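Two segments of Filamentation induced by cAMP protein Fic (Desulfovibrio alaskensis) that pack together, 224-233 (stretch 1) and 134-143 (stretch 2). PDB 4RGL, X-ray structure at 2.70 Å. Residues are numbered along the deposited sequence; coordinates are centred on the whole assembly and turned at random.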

# COMPACT_ATOMS: atom_id res chain seq x y z
N TYR A 224 4.91 9.59 16.20
CA TYR A 224 3.60 9.87 15.59
C TYR A 224 2.59 10.25 16.66
O TYR A 224 2.06 11.37 16.62
CB TYR A 224 3.12 8.64 14.80
CG TYR A 224 1.66 8.68 14.40
CD1 TYR A 224 1.21 9.56 13.41
CD2 TYR A 224 0.76 7.72 14.87
CE1 TYR A 224 -0.12 9.55 12.99
CE2 TYR A 224 -0.57 7.69 14.43
CZ TYR A 224 -1.00 8.61 13.49
OH TYR A 224 -2.30 8.58 13.05
N TYR A 225 2.40 9.38 17.68
CA TYR A 225 1.45 9.64 18.77
C TYR A 225 1.91 10.82 19.66
O TYR A 225 1.06 11.53 20.20
CB TYR A 225 1.25 8.38 19.63
CG TYR A 225 0.44 7.30 18.95
CD1 TYR A 225 -0.87 7.53 18.53
CD2 TYR A 225 0.93 5.99 18.85
CE1 TYR A 225 -1.64 6.52 17.96
CE2 TYR A 225 0.15 4.97 18.31
CZ TYR A 225 -1.13 5.24 17.85
OH TYR A 225 -1.89 4.24 17.30
N ARG A 226 3.25 11.04 19.80
CA ARG A 226 3.78 12.15 20.62
C ARG A 226 3.52 13.50 19.93
O ARG A 226 3.09 14.45 20.59
CB ARG A 226 5.28 11.96 20.88
CG ARG A 226 5.84 12.92 21.95
CD ARG A 226 7.33 12.72 22.21
NE ARG A 226 8.16 13.08 21.05
CZ ARG A 226 8.74 12.20 20.24
NH1 ARG A 226 8.64 10.90 20.49
NH2 ARG A 226 9.46 12.61 19.21
N VAL A 227 3.76 13.58 18.59
CA VAL A 227 3.49 14.80 17.81
C VAL A 227 1.99 15.05 17.75
O VAL A 227 1.56 16.20 17.89
CB VAL A 227 4.10 14.70 16.38
N LEU A 228 1.21 13.98 17.61
CA LEU A 228 -0.25 14.06 17.58
C LEU A 228 -0.80 14.57 18.94
O LEU A 228 -1.75 15.35 18.96
CB LEU A 228 -0.83 12.68 17.24
CG LEU A 228 -2.33 12.59 17.08
CD1 LEU A 228 -2.84 13.59 16.04
CD2 LEU A 228 -2.73 11.19 16.69
N ALA A 229 -0.16 14.16 20.06
CA ALA A 229 -0.56 14.59 21.41
C ALA A 229 -0.12 16.03 21.68
O ALA A 229 -0.88 16.79 22.28
CB ALA A 229 0.02 13.66 22.45
N VAL A 230 1.12 16.40 21.25
CA VAL A 230 1.64 17.76 21.42
C VAL A 230 0.79 18.74 20.61
O VAL A 230 0.42 19.80 21.13
CB VAL A 230 3.13 17.86 21.02
N ALA A 231 0.42 18.35 19.37
CA ALA A 231 -0.47 19.15 18.51
C ALA A 231 -1.86 19.29 19.14
O ALA A 231 -2.46 20.37 19.07
CB ALA A 231 -0.58 18.51 17.14
N ASP A 232 -2.35 18.22 19.81
CA ASP A 232 -3.63 18.23 20.52
C ASP A 232 -3.56 19.17 21.75
O ASP A 232 -4.49 19.94 21.99
CB ASP A 232 -4.00 16.79 20.95
CG ASP A 232 -5.23 16.70 21.85
OD1 ASP A 232 -6.21 17.43 21.59
OD2 ASP A 232 -5.24 15.83 22.75
N SER A 233 -2.44 19.11 22.51
CA SER A 233 -2.25 19.92 23.71
C SER A 233 -2.10 21.42 23.37
O SER A 233 -2.65 22.27 24.08
CB SER A 233 -1.02 19.45 24.48
OG SER A 233 -0.79 20.24 25.64
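Stretch 2, residues 134-143: IFRGEQLVHM

Stretch 1 is helical throughout: the amides of Leu228 through Ser233 each bond to the carbonyl four residues earlier, so those groups are paired within the helix, and the hydrogen bonds to stretch 2 are made by the side chain of Asp232. Stretch 2 is mostly loop and turn and ends in strand at His142 and Met143. Ile134 N donates to His142 O at 2.8 Å, and between these residues the chain reverses through a type II' turn from Arg136 to Gln139, closed by a weak bond from Gln139 N to Arg136 O at 3.3 Å. Gly137 suits the turn because its phi is positive.

The backbones come closest where Tyr225 CA lies 5.3 Å from Arg136 CA. Here the tyrosine ring lies against the main chain of the loop, with Arg136 CA and Gly137 N over one face. Arg136 CA is 3.9 Å from the centroid of the Tyr225 ring, a CH-pi contact that a flat aromatic surface is well suited to make. The glycine also keeps this approach open: an ideal CB on Gly137 would sit a tight 3.2 Å from Tyr225 CD2.

From the turn, the long side chain of Arg136 reaches along the helix to Asp232, nearly two turns beyond Tyr225. Arg136 NH1 donates to Asp232 OD2 at 3.0 Å, forming a salt bridge, and Arg136 NH2 adds a weak bond to Asp232 OD2 at 3.4 Å. Arg136 NE and NH2 also find partners elsewhere in the structure, so each guanidinium nitrogen has at least one hydrogen-bond partner. On the way, Leu228 CG packs 3.8 Å from Arg136 NE, while the small Ala229 leaves its CA 3.9 Å from Arg136 NH1. Leu228 O lies over one face of the guanidinium but is already the acceptor for Asp232 N at 3.1 Å.

Gln139 points toward the helix, its OE1 3.2 Å from Ala229 CB, a contact without a hydrogen bond.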

# COMPACT_ATOMS: atom_id res chain seq x y z
N ILE A 134 -9.85 7.67 23.63
CA ILE A 134 -8.84 7.88 22.60
C ILE A 134 -7.50 7.31 23.08
O ILE A 134 -7.00 7.70 24.15
CB ILE A 134 -8.70 9.39 22.23
CG1 ILE A 134 -10.06 9.97 21.75
CG2 ILE A 134 -7.61 9.60 21.17
CD1 ILE A 134 -10.03 11.49 21.44
N PHE A 135 -6.95 6.34 22.33
CA PHE A 135 -5.67 5.72 22.65
C PHE A 135 -4.56 6.28 21.78
O PHE A 135 -4.70 6.32 20.55
CB PHE A 135 -5.75 4.19 22.47
CG PHE A 135 -6.51 3.47 23.56
CD1 PHE A 135 -7.89 3.31 23.47
CD2 PHE A 135 -5.84 2.89 24.63
CE1 PHE A 135 -8.59 2.63 24.47
CE2 PHE A 135 -6.54 2.19 25.61
CZ PHE A 135 -7.91 2.07 25.53
N ARG A 136 -3.46 6.73 22.41
CA ARG A 136 -2.30 7.21 21.67
C ARG A 136 -1.04 6.47 22.14
O ARG A 136 -0.19 7.04 22.83
CB ARG A 136 -2.13 8.75 21.82
CG ARG A 136 -3.30 9.53 21.24
CD ARG A 136 -2.90 10.93 20.82
NE ARG A 136 -4.04 11.70 20.34
CZ ARG A 136 -4.60 12.69 21.03
NH1 ARG A 136 -4.07 13.10 22.17
NH2 ARG A 136 -5.65 13.33 20.54
N GLY A 137 -0.97 5.18 21.81
CA GLY A 137 0.13 4.32 22.21
C GLY A 137 0.15 4.04 23.69
O GLY A 137 -0.89 3.68 24.28
N GLU A 138 1.32 4.22 24.34
CA GLU A 138 1.48 3.97 25.77
C GLU A 138 1.14 5.24 26.58
O GLU A 138 1.51 5.35 27.76
CB GLU A 138 2.92 3.50 26.07
N GLN A 139 0.41 6.18 25.96
CA GLN A 139 0.01 7.43 26.60
C GLN A 139 -1.30 7.24 27.41
O GLN A 139 -2.05 6.29 27.17
CB GLN A 139 -0.16 8.53 25.54
CG GLN A 139 -0.42 9.92 26.09
CD GLN A 139 -0.56 10.92 24.97
OE1 GLN A 139 0.02 10.77 23.89
NE2 GLN A 139 -1.31 11.99 25.23
N LEU A 140 -1.55 8.15 28.39
CA LEU A 140 -2.74 8.11 29.24
C LEU A 140 -4.03 8.30 28.41
O LEU A 140 -4.11 9.22 27.58
CB LEU A 140 -2.64 9.21 30.31
CG LEU A 140 -3.54 9.06 31.52
CD1 LEU A 140 -3.01 7.96 32.45
CD2 LEU A 140 -3.63 10.35 32.28
N VAL A 141 -5.04 7.44 28.65
CA VAL A 141 -6.31 7.45 27.91
C VAL A 141 -7.17 8.66 28.33
O VAL A 141 -7.34 8.91 29.53
CB VAL A 141 -7.10 6.12 28.12
CG1 VAL A 141 -8.43 6.13 27.36
CG2 VAL A 141 -6.26 4.92 27.71
N HIS A 142 -7.75 9.36 27.35
CA HIS A 142 -8.71 10.43 27.62
C HIS A 142 -9.96 10.20 26.77
O HIS A 142 -9.94 9.38 25.84
CB HIS A 142 -8.09 11.82 27.35
CG HIS A 142 -7.81 12.08 25.91
ND1 HIS A 142 -6.64 11.64 25.32
CD2 HIS A 142 -8.53 12.76 25.00
CE1 HIS A 142 -6.71 12.03 24.06
NE2 HIS A 142 -7.83 12.73 23.82
N MSE A 143 -11.07 10.86 27.12
CA MSE A 143 -12.35 10.63 26.44
C MSE A 143 -12.50 11.52 25.22
O MSE A 143 -12.09 12.68 25.24
CB MSE A 143 -13.53 10.85 27.41
CG MSE A 143 -13.41 10.07 28.71
SE MSE A 143 -13.07 8.17 28.46
CE MSE A 143 -14.68 7.69 27.50